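Hexokinase (Schistosoma mansoni, PDB 1BDG) catalyses the phosphorylation of glucose and other hexoses by ATP to give hexose 6-phosphates, the entry step of glycolysis. Local coordinates at residues A[71-76]-A[137-142]; A[144-149]-A[157-162]; A[222-227]-A[248-253]. All coordinates share one frame; numbering follows the deposited sequence.

Contact 1: residues A[71-76]-A[137-142]; sequences LALDLG and FDLGFT
Leu71 lies across Phe137 at about a right angle and sets its CD2 methyl over the middle of the Phe137 ring, 3.8 Å from the centroid and 2° off the normal, a CH-pi contact. Leu71 shares its face of the sheet with Leu73, Leu139 and Phe141, which pack densely: Leu73 CG meets Leu139 CD1 at 3.9 Å, and Leu73 CB reaches Phe141 CD1 at 3.8 Å. Because Phe141 CG stands anti to the backbone N (chi1 -165°), its ring swings toward the 71-76 strand and also comes beside Leu75. Helices 112-129 and 174-183 cover this face, with Leu127 against Leu71 and Leu178 against both Leu73 and Leu139. The face bearing Ala72, Asp74 and Thr142 is sparser. Ala72 is paired there with Gly140, and the partly exposed Asp74 lies alongside Thr142, OD1 beside the CG2 methyl. Five backbone hydrogen bonds join the strands, from Leu71 N to Asp138 O at 3.2 Å through to Leu75 N to Thr142 O at 2.9 Å. With axes only 20° apart, these are neighbouring parallel strands, 68-75 being the middle one of the small subdomain's ribonuclease H-like sheet; Asp74, Leu75 and Gly76, where that strand runs out, belong to the predicted ATP site.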
loop_
_atom_site.group_PDB
_atom_site.type_symbol
_atom_site.label_atom_id
_atom_site.label_comp_id
_atom_site.label_asym_id
_atom_site.label_seq_id
_atom_site.Cartn_x
_atom_site.Cartn_y
_atom_site.Cartn_z
ATOM N N LEU A 71 -1.197 18.918 -13.861
ATOM C CA LEU A 71 -1.896 18.750 -12.594
ATOM C C LEU A 71 -1.709 17.286 -12.254
ATOM O O LEU A 71 -1.384 16.487 -13.132
ATOM C CB LEU A 71 -3.394 19.046 -12.740
ATOM C CG LEU A 71 -3.837 20.467 -13.110
ATOM C CD1 LEU A 71 -5.336 20.490 -13.170
ATOM C CD2 LEU A 71 -3.335 21.492 -12.118
ATOM N N ALA A 72 -1.919 16.918 -11.000
ATOM C CA ALA A 72 -1.764 15.530 -10.596
ATOM C C ALA A 72 -2.582 15.306 -9.350
ATOM O O ALA A 72 -2.493 16.095 -8.409
ATOM C CB ALA A 72 -0.307 15.229 -10.324
ATOM N N LEU A 73 -3.424 14.279 -9.365
ATOM C CA LEU A 73 -4.251 13.953 -8.205
ATOM C C LEU A 73 -3.684 12.690 -7.575
ATOM O O LEU A 73 -2.920 11.967 -8.220
ATOM C CB LEU A 73 -5.701 13.698 -8.631
ATOM C CG LEU A 73 -6.565 14.858 -9.148
ATOM C CD1 LEU A 73 -7.924 14.341 -9.580
ATOM C CD2 LEU A 73 -6.747 15.898 -8.053
ATOM N N ASP A 74 -4.053 12.417 -6.327
ATOM C CA ASP A 74 -3.595 11.206 -5.634
ATOM C C ASP A 74 -4.830 10.656 -4.937
ATOM O O ASP A 74 -5.469 11.401 -4.206
ATOM C CB ASP A 74 -2.518 11.552 -4.586
ATOM C CG ASP A 74 -1.564 10.393 -4.313
ATOM O OD1 ASP A 74 -1.939 9.221 -4.563
ATOM O OD2 ASP A 74 -0.426 10.644 -3.859
ATOM N N LEU A 75 -5.217 9.411 -5.225
ATOM C CA LEU A 75 -6.402 8.820 -4.581
ATOM C C LEU A 75 -6.226 7.348 -4.146
ATOM O O LEU A 75 -5.785 6.501 -4.928
ATOM C CB LEU A 75 -7.657 8.960 -5.473
ATOM C CG LEU A 75 -9.009 8.533 -4.855
ATOM C CD1 LEU A 75 -9.346 9.426 -3.666
ATOM C CD2 LEU A 75 -10.136 8.587 -5.865
ATOM N N GLY A 76 -6.579 7.056 -2.896
ATOM C CA GLY A 76 -6.468 5.699 -2.395
ATOM C C GLY A 76 -5.581 5.575 -1.172
ATOM O O GLY A 76 -5.894 4.803 -0.253
ATOM N N PHE A 137 -4.759 22.184 -18.857
ATOM C CA PHE A 137 -3.764 21.277 -18.276
ATOM C C PHE A 137 -3.812 19.821 -18.782
ATOM O O PHE A 137 -4.593 19.466 -19.669
ATOM C CB PHE A 137 -3.958 21.228 -16.758
ATOM C CG PHE A 137 -3.625 22.507 -16.026
ATOM C CD1 PHE A 137 -2.299 22.847 -15.752
ATOM C CD2 PHE A 137 -4.641 23.292 -15.482
ATOM C CE1 PHE A 137 -1.989 23.941 -14.942
ATOM C CE2 PHE A 137 -4.339 24.394 -14.665
ATOM C CZ PHE A 137 -3.014 24.715 -14.395
ATOM N N ASP A 138 -2.980 18.979 -18.178
ATOM C CA ASP A 138 -2.922 17.543 -18.474
ATOM C C ASP A 138 -2.761 16.932 -17.099
ATOM O O ASP A 138 -1.727 17.115 -16.460
ATOM C CB ASP A 138 -1.705 17.170 -19.332
ATOM C CG ASP A 138 -2.011 17.151 -20.821
ATOM O OD1 ASP A 138 -3.200 17.299 -21.203
ATOM O OD2 ASP A 138 -1.047 16.997 -21.602
ATOM N N LEU A 139 -3.777 16.216 -16.645
ATOM C CA LEU A 139 -3.754 15.642 -15.315
ATOM C C LEU A 139 -3.256 14.203 -15.255
ATOM O O LEU A 139 -3.539 13.404 -16.138
ATOM C CB LEU A 139 -5.149 15.793 -14.697
ATOM C CG LEU A 139 -5.601 15.274 -13.335
ATOM C CD1 LEU A 139 -6.721 16.165 -12.828
ATOM C CD2 LEU A 139 -6.095 13.839 -13.422
ATOM N N GLY A 140 -2.409 13.923 -14.271
ATOM C CA GLY A 140 -1.906 12.585 -14.061
ATOM C C GLY A 140 -2.697 12.083 -12.867
ATOM O O GLY A 140 -2.602 12.655 -11.784
ATOM N N PHE A 141 -3.509 11.049 -13.063
ATOM C CA PHE A 141 -4.340 10.490 -12.004
ATOM C C PHE A 141 -3.719 9.253 -11.339
ATOM O O PHE A 141 -3.645 8.180 -11.940
ATOM C CB PHE A 141 -5.715 10.148 -12.586
ATOM C CG PHE A 141 -6.796 9.905 -11.562
ATOM C CD1 PHE A 141 -6.700 10.402 -10.264
ATOM C CD2 PHE A 141 -7.944 9.196 -11.919
ATOM C CE1 PHE A 141 -7.736 10.191 -9.349
ATOM C CE2 PHE A 141 -8.973 8.984 -11.016
ATOM C CZ PHE A 141 -8.873 9.478 -9.736
ATOM N N THR A 142 -3.223 9.417 -10.115
ATOM C CA THR A 142 -2.662 8.302 -9.362
ATOM C C THR A 142 -3.843 7.658 -8.670
ATOM O O THR A 142 -4.284 8.142 -7.627
ATOM C CB THR A 142 -1.688 8.797 -8.301
ATOM O OG1 THR A 142 -0.503 9.265 -8.943
ATOM C CG2 THR A 142 -1.339 7.703 -7.322
#

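Contact 2: residues A[144-149]-A[157-162]; sequences SFPCVQ and LVRWTK. With GLC (alpha-D-glucopyranose), chain B.
Trp160 presents the CE3-CZ3 edge of its indole to one face of Phe145 in a T-shaped pair, the six-membered rings' centroids 4.8 Å apart and the planes at 88°. Phe145 is turned so that its own rim meets the backbone of Thr161, whose O lies near the ring plane, while the two side chains slide past each other in opposite directions. Leu157 touches both aromatic residues: CD1 meets Phe145 CB at 3.7 Å, and CD2 sits over a face of the indole. Farther along, Pro146 crosses Arg159 at about a right angle, CG to CG 3.9 Å, and Val158 N gives a straight hydrogen bond (163°) to Pro146 O at 2.9 Å. The Arg159 guanidinium reaches across to the large subdomain, where NH2 makes a salt bridge with Glu255 and a hydrogen bond to Gln280. On the sugar side, Thr161 OG1 donates to glucose O2 at 2.7 Å. The Lys162 chain, bent at chi3 (-83°), brings NZ within 2.8 Å of glucose O6 and 3.1 Å of glucose O5. Thr161 and Lys162 are thus donors in all three bonds, meeting O2, O5 and O6 as acceptors: an aromatic cluster backs a polar rim that recognises the hexose and grips the oxygen to be phosphorylated.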
loop_
_atom_site.group_PDB
_atom_site.type_symbol
_atom_site.label_atom_id
_atom_site.label_comp_id
_atom_site.label_asym_id
_atom_site.label_seq_id
_atom_site.Cartn_x
_atom_site.Cartn_y
_atom_site.Cartn_z
ATOM N N SER A 144 -4.865 4.646 -6.799
ATOM C CA SER A 144 -4.329 3.507 -6.064
ATOM C C SER A 144 -5.191 2.253 -6.063
ATOM O O SER A 144 -5.444 1.692 -4.988
ATOM C CB SER A 144 -4.086 3.903 -4.608
ATOM O OG SER A 144 -3.492 5.177 -4.514
ATOM N N PHE A 145 -5.617 1.760 -7.220
ATOM C CA PHE A 145 -6.435 0.555 -7.218
ATOM C C PHE A 145 -6.148 -0.295 -8.442
ATOM O O PHE A 145 -5.571 0.192 -9.414
ATOM C CB PHE A 145 -7.930 0.918 -7.136
ATOM C CG PHE A 145 -8.332 1.547 -5.827
ATOM C CD1 PHE A 145 -8.515 0.770 -4.693
ATOM C CD2 PHE A 145 -8.468 2.924 -5.715
ATOM C CE1 PHE A 145 -8.818 1.360 -3.479
ATOM C CE2 PHE A 145 -8.770 3.510 -4.503
ATOM C CZ PHE A 145 -8.943 2.730 -3.391
ATOM N N PRO A 146 -6.512 -1.589 -8.398
ATOM C CA PRO A 146 -6.274 -2.478 -9.536
ATOM C C PRO A 146 -7.167 -2.063 -10.679
ATOM O O PRO A 146 -8.382 -1.961 -10.515
ATOM C CB PRO A 146 -6.691 -3.840 -8.993
ATOM C CG PRO A 146 -7.790 -3.496 -8.061
ATOM C CD PRO A 146 -7.229 -2.305 -7.329
ATOM N N CYS A 147 -6.552 -1.780 -11.819
ATOM C CA CYS A 147 -7.261 -1.376 -13.035
ATOM C C CYS A 147 -6.643 -2.112 -14.214
ATOM O O CYS A 147 -5.456 -2.424 -14.207
ATOM C CB CYS A 147 -7.104 0.133 -13.297
ATOM S SG CYS A 147 -7.796 1.264 -12.084
ATOM N N VAL A 148 -7.459 -2.406 -15.212
ATOM C CA VAL A 148 -7.001 -3.056 -16.440
ATOM C C VAL A 148 -6.667 -1.890 -17.370
ATOM O O VAL A 148 -7.567 -1.207 -17.865
ATOM C CB VAL A 148 -8.128 -3.872 -17.080
ATOM C CG1 VAL A 148 -7.710 -4.376 -18.426
ATOM C CG2 VAL A 148 -8.549 -4.990 -16.176
ATOM N N GLN A 149 -5.384 -1.622 -17.554
ATOM C CA GLN A 149 -4.953 -0.519 -18.402
ATOM C C GLN A 149 -5.079 -0.863 -19.867
ATOM O O GLN A 149 -4.585 -1.909 -20.302
ATOM C CB GLN A 149 -3.486 -0.166 -18.126
ATOM C CG GLN A 149 -3.205 0.428 -16.751
ATOM C CD GLN A 149 -3.806 1.811 -16.563
ATOM O OE1 GLN A 149 -4.384 2.103 -15.524
ATOM N NE2 GLN A 149 -3.684 2.661 -17.574
ATOM N N LEU A 157 -11.520 0.047 -13.417
ATOM C CA LEU A 157 -11.434 -0.459 -12.057
ATOM C C LEU A 157 -11.798 -1.935 -12.108
ATOM O O LEU A 157 -12.739 -2.317 -12.809
ATOM C CB LEU A 157 -12.411 0.282 -11.128
ATOM C CG LEU A 157 -12.375 -0.120 -9.637
ATOM C CD1 LEU A 157 -11.028 0.244 -8.999
ATOM C CD2 LEU A 157 -13.488 0.548 -8.860
ATOM N N VAL A 158 -11.002 -2.769 -11.448
ATOM C CA VAL A 158 -11.277 -4.194 -11.379
ATOM C C VAL A 158 -12.070 -4.396 -10.090
ATOM O O VAL A 158 -13.097 -5.081 -10.075
ATOM C CB VAL A 158 -9.997 -5.021 -11.328
ATOM C CG1 VAL A 158 -10.335 -6.492 -11.223
ATOM C CG2 VAL A 158 -9.174 -4.771 -12.561
ATOM N N ARG A 159 -11.611 -3.776 -9.010
ATOM C CA ARG A 159 -12.309 -3.880 -7.744
ATOM C C ARG A 159 -11.793 -2.857 -6.740
ATOM O O ARG A 159 -10.705 -2.317 -6.902
ATOM C CB ARG A 159 -12.195 -5.300 -7.180
ATOM C CG ARG A 159 -10.783 -5.720 -6.824
ATOM C CD ARG A 159 -10.735 -7.194 -6.465
ATOM N NE ARG A 159 -9.496 -7.525 -5.790
ATOM C CZ ARG A 159 -9.147 -8.747 -5.415
ATOM N NH1 ARG A 159 -9.933 -9.787 -5.638
ATOM N NH2 ARG A 159 -7.990 -8.926 -4.813
ATOM N N TRP A 160 -12.624 -2.528 -5.754
ATOM C CA TRP A 160 -12.245 -1.568 -4.735
ATOM C C TRP A 160 -11.538 -2.348 -3.650
ATOM O O TRP A 160 -12.023 -3.413 -3.228
ATOM C CB TRP A 160 -13.473 -0.904 -4.092
ATOM C CG TRP A 160 -14.100 0.285 -4.797
ATOM C CD1 TRP A 160 -15.390 0.382 -5.191
ATOM C CD2 TRP A 160 -13.501 1.563 -5.084
ATOM N NE1 TRP A 160 -15.643 1.630 -5.692
ATOM C CE2 TRP A 160 -14.501 2.378 -5.637
ATOM C CE3 TRP A 160 -12.216 2.095 -4.919
ATOM C CZ2 TRP A 160 -14.266 3.707 -6.030
ATOM C CZ3 TRP A 160 -11.982 3.424 -5.311
ATOM C CH2 TRP A 160 -13.000 4.208 -5.857
ATOM N N THR A 161 -10.390 -1.838 -3.214
ATOM C CA THR A 161 -9.656 -2.463 -2.134
ATOM C C THR A 161 -9.653 -1.402 -1.047
ATOM O O THR A 161 -10.192 -0.309 -1.249
ATOM C CB THR A 161 -8.217 -2.802 -2.548
ATOM O OG1 THR A 161 -7.507 -1.601 -2.866
ATOM C CG2 THR A 161 -8.216 -3.723 -3.752
ATOM N N LYS A 162 -9.118 -1.736 0.121
ATOM C CA LYS A 162 -9.028 -0.783 1.217
ATOM C C LYS A 162 -10.362 -0.355 1.838
ATOM O O LYS A 162 -11.227 -1.195 2.094
ATOM C CB LYS A 162 -8.175 0.424 0.792
ATOM C CG LYS A 162 -6.700 0.079 0.695
ATOM C CD LYS A 162 -5.841 1.240 0.328
ATOM C CE LYS A 162 -5.825 1.470 -1.142
ATOM N NZ LYS A 162 -4.614 2.261 -1.534
HETATM C C1 GLC B . -4.019 -1.417 -2.297
HETATM C C2 GLC B . -4.469 -1.192 -3.741
HETATM C C3 GLC B . -3.260 -1.101 -4.644
HETATM C C4 GLC B . -2.328 -0.012 -4.141
HETATM C C5 GLC B . -1.940 -0.308 -2.709
HETATM C C6 GLC B . -1.058 0.776 -2.118
HETATM O O1 GLC B . -3.270 -2.584 -2.255
HETATM O O2 GLC B . -5.295 -2.267 -4.182
HETATM O O3 GLC B . -3.660 -0.803 -5.973
HETATM O O4 GLC B . -1.181 0.051 -4.955
HETATM O O5 GLC B . -3.120 -0.372 -1.906
HETATM O O6 GLC B . -1.827 1.838 -1.594
#

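Contact 3: residues A[222-227]-A[248-253]; sequences TNVAYI and TEWGAF. With GLC (alpha-D-glucopyranose), chain B.
Thr248 OG1 donates to Val224 O at 2.6 Å, and the neighbouring Glu249 N donates to Asn223 OD1 at 2.9 Å, so the loop is tied to the strand through one backbone and one side-chain acceptor. The second bond is markedly bent (131° at the hydrogen). With its oxygen so engaged, the Asn223 amide is turned to direct ND2 at glucose O4, 3.0 Å away and fairly straight at 153°; ND2 also bonds Asn247. Glu249 works on the same sugar from the loop. Its chain bends at chi2 (59°) and brings the carboxylate to two adjacent hydroxyls: glucose O2 donates to Glu249 OE2 at 2.7 Å and glucose O3 to Glu249 OE1 at 2.8 Å. The planes of the Asn223 amide and Glu249 carboxylate stand well apart from parallel, each turned to its own part of the hexose. Outward from this polar centre, Trp250 NE1 donates in its ring plane to Thr222 OG1 at 3.1 Å, which fixes the indole edge-on to that threonine. One indole face is then laid along the strand: Val224 CB stands 3.9 Å from the centroid of the Trp250 six-membered ring, a CH-pi contact, and the backbone between Asn223 and Val224 lies over the same ring system. At the far end the Thr248 CG2 methyl meets the rim of the Tyr226 ring, near its plane. In the sheet of the large subdomain, strand 222-229 runs between strands 212-218 and 243-247; helix 357-389 packs on Val224 and Tyr226, helix 197-206 touches Asn223 and Ala225, and helix 23-41 borders Tyr226 and Phe253.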
loop_
_atom_site.group_PDB
_atom_site.type_symbol
_atom_site.label_atom_id
_atom_site.label_comp_id
_atom_site.label_asym_id
_atom_site.label_seq_id
_atom_site.Cartn_x
_atom_site.Cartn_y
_atom_site.Cartn_z
ATOM N N THR A 222 -0.383 -2.406 0.727
ATOM C CA THR A 222 0.894 -2.813 0.177
ATOM C C THR A 222 0.736 -3.270 -1.260
ATOM O O THR A 222 -0.303 -3.836 -1.645
ATOM C CB THR A 222 1.585 -3.902 1.043
ATOM O OG1 THR A 222 2.902 -4.142 0.544
ATOM C CG2 THR A 222 0.814 -5.209 1.038
ATOM N N ASN A 223 1.743 -2.952 -2.067
ATOM C CA ASN A 223 1.769 -3.305 -3.480
ATOM C C ASN A 223 3.119 -2.881 -4.050
ATOM O O ASN A 223 3.746 -1.972 -3.529
ATOM C CB ASN A 223 0.638 -2.608 -4.232
ATOM C CG ASN A 223 0.473 -3.122 -5.632
ATOM O OD1 ASN A 223 1.153 -4.050 -6.037
ATOM N ND2 ASN A 223 -0.428 -2.525 -6.384
ATOM N N VAL A 224 3.573 -3.563 -5.094
ATOM C CA VAL A 224 4.839 -3.256 -5.733
ATOM C C VAL A 224 4.614 -3.229 -7.242
ATOM O O VAL A 224 3.657 -3.830 -7.759
ATOM C CB VAL A 224 5.903 -4.329 -5.441
ATOM C CG1 VAL A 224 5.774 -5.493 -6.394
ATOM C CG2 VAL A 224 7.272 -3.740 -5.544
ATOM N N ALA A 225 5.502 -2.534 -7.944
ATOM C CA ALA A 225 5.448 -2.423 -9.383
ATOM C C ALA A 225 6.900 -2.526 -9.774
ATOM O O ALA A 225 7.764 -2.077 -9.023
ATOM C CB ALA A 225 4.894 -1.088 -9.773
ATOM N N TYR A 226 7.188 -3.134 -10.917
ATOM C CA TYR A 226 8.571 -3.287 -11.352
ATOM C C TYR A 226 8.695 -3.261 -12.884
ATOM O O TYR A 226 7.701 -3.429 -13.588
ATOM C CB TYR A 226 9.153 -4.586 -10.754
ATOM C CG TYR A 226 8.621 -5.848 -11.380
ATOM C CD1 TYR A 226 7.390 -6.365 -11.011
ATOM C CD2 TYR A 226 9.326 -6.493 -12.399
ATOM C CE1 TYR A 226 6.863 -7.497 -11.657
ATOM C CE2 TYR A 226 8.819 -7.612 -13.043
ATOM C CZ TYR A 226 7.589 -8.110 -12.677
ATOM O OH TYR A 226 7.071 -9.202 -13.338
ATOM N N ILE A 227 9.893 -3.011 -13.410
ATOM C CA ILE A 227 10.056 -3.006 -14.866
ATOM C C ILE A 227 10.221 -4.446 -15.348
ATOM O O ILE A 227 11.036 -5.187 -14.803
ATOM C CB ILE A 227 11.248 -2.151 -15.353
ATOM C CG1 ILE A 227 11.213 -0.755 -14.721
ATOM C CG2 ILE A 227 11.122 -1.938 -16.861
ATOM C CD1 ILE A 227 12.424 0.112 -15.045
ATOM N N THR A 248 1.885 -5.369 -10.084
ATOM C CA THR A 248 1.695 -6.700 -9.530
ATOM C C THR A 248 0.364 -6.854 -8.846
ATOM O O THR A 248 -0.366 -7.795 -9.125
ATOM C CB THR A 248 2.820 -7.044 -8.548
ATOM O OG1 THR A 248 2.714 -6.204 -7.394
ATOM C CG2 THR A 248 4.168 -6.819 -9.210
ATOM N N GLU A 249 0.058 -5.922 -7.952
ATOM C CA GLU A 249 -1.191 -5.936 -7.202
ATOM C C GLU A 249 -1.167 -7.224 -6.357
ATOM O O GLU A 249 -2.101 -8.035 -6.371
ATOM C CB GLU A 249 -2.368 -5.873 -8.175
ATOM C CG GLU A 249 -3.670 -5.333 -7.592
ATOM C CD GLU A 249 -3.574 -3.915 -7.034
ATOM O OE1 GLU A 249 -3.365 -2.957 -7.807
ATOM O OE2 GLU A 249 -3.752 -3.760 -5.811
ATOM N N TRP A 250 -0.067 -7.363 -5.607
ATOM C CA TRP A 250 0.212 -8.505 -4.742
ATOM C C TRP A 250 -0.585 -8.564 -3.451
ATOM O O TRP A 250 -0.481 -9.532 -2.688
ATOM C CB TRP A 250 1.719 -8.588 -4.433
ATOM C CG TRP A 250 2.292 -7.562 -3.446
ATOM C CD1 TRP A 250 1.594 -6.742 -2.602
ATOM C CD2 TRP A 250 3.680 -7.310 -3.183
ATOM N NE1 TRP A 250 2.455 -6.005 -1.835
ATOM C CE2 TRP A 250 3.741 -6.330 -2.167
ATOM C CE3 TRP A 250 4.873 -7.823 -3.701
ATOM C CZ2 TRP A 250 4.958 -5.851 -1.653
ATOM C CZ3 TRP A 250 6.084 -7.348 -3.190
ATOM C CH2 TRP A 250 6.115 -6.373 -2.177
ATOM N N GLY A 251 -1.326 -7.504 -3.154
ATOM C CA GLY A 251 -2.135 -7.523 -1.953
ATOM C C GLY A 251 -3.075 -8.710 -2.057
ATOM O O GLY A 251 -3.466 -9.310 -1.054
ATOM N N ALA A 252 -3.421 -9.070 -3.285
ATOM C CA ALA A 252 -4.313 -10.190 -3.521
ATOM C C ALA A 252 -3.693 -11.568 -3.322
ATOM O O ALA A 252 -4.396 -12.559 -3.450
ATOM C CB ALA A 252 -4.931 -10.087 -4.897
ATOM N N PHE A 253 -2.404 -11.659 -3.009
ATOM C CA PHE A 253 -1.794 -12.977 -2.814
ATOM C C PHE A 253 -2.536 -13.685 -1.690
ATOM O O PHE A 253 -3.052 -13.054 -0.788
ATOM C CB PHE A 253 -0.291 -12.881 -2.500
ATOM C CG PHE A 253 0.437 -14.216 -2.527
ATOM C CD1 PHE A 253 0.269 -15.106 -3.591
ATOM C CD2 PHE A 253 1.325 -14.564 -1.504
ATOM C CE1 PHE A 253 0.972 -16.321 -3.650
ATOM C CE2 PHE A 253 2.044 -15.794 -1.547
ATOM C CZ PHE A 253 1.863 -16.668 -2.631
HETATM C C1 GLC B . -4.019 -1.417 -2.297
HETATM C C2 GLC B . -4.469 -1.192 -3.741
HETATM C C3 GLC B . -3.260 -1.101 -4.644
HETATM C C4 GLC B . -2.328 -0.012 -4.141
HETATM C C5 GLC B . -1.940 -0.308 -2.709
HETATM C C6 GLC B . -1.058 0.776 -2.118
HETATM O O1 GLC B . -3.270 -2.584 -2.255
HETATM O O2 GLC B . -5.295 -2.267 -4.182
HETATM O O3 GLC B . -3.660 -0.803 -5.973
HETATM O O4 GLC B . -1.181 0.051 -4.955
HETATM O O5 GLC B . -3.120 -0.372 -1.906
HETATM O O6 GLC B . -1.827 1.838 -1.594
#

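In the fold
All three contacts are mainly buried; contact 2 alone has exposed members, Val148 and Val158. Contacts 1 and 2 belong to the predicted small subdomain and follow one another in the chain, joined where Ser144 OG bonds Leu75 O. Contact 3 belongs to the large subdomain and sits nearest the chain's centre, about 9 Å away against about 18 Å for contact 1. Chemistry follows place: backbone pairing and packing of leucines against each other and against phenylalanine rings in contact 1, aromatic packing with polar donors in contact 2, buried side-chain bonds in contact 3. Contacts 2 and 3 grip the same glucose from the two subdomains and touch at Pro146 and Glu249, whereas contact 1 stands apart from contact 3.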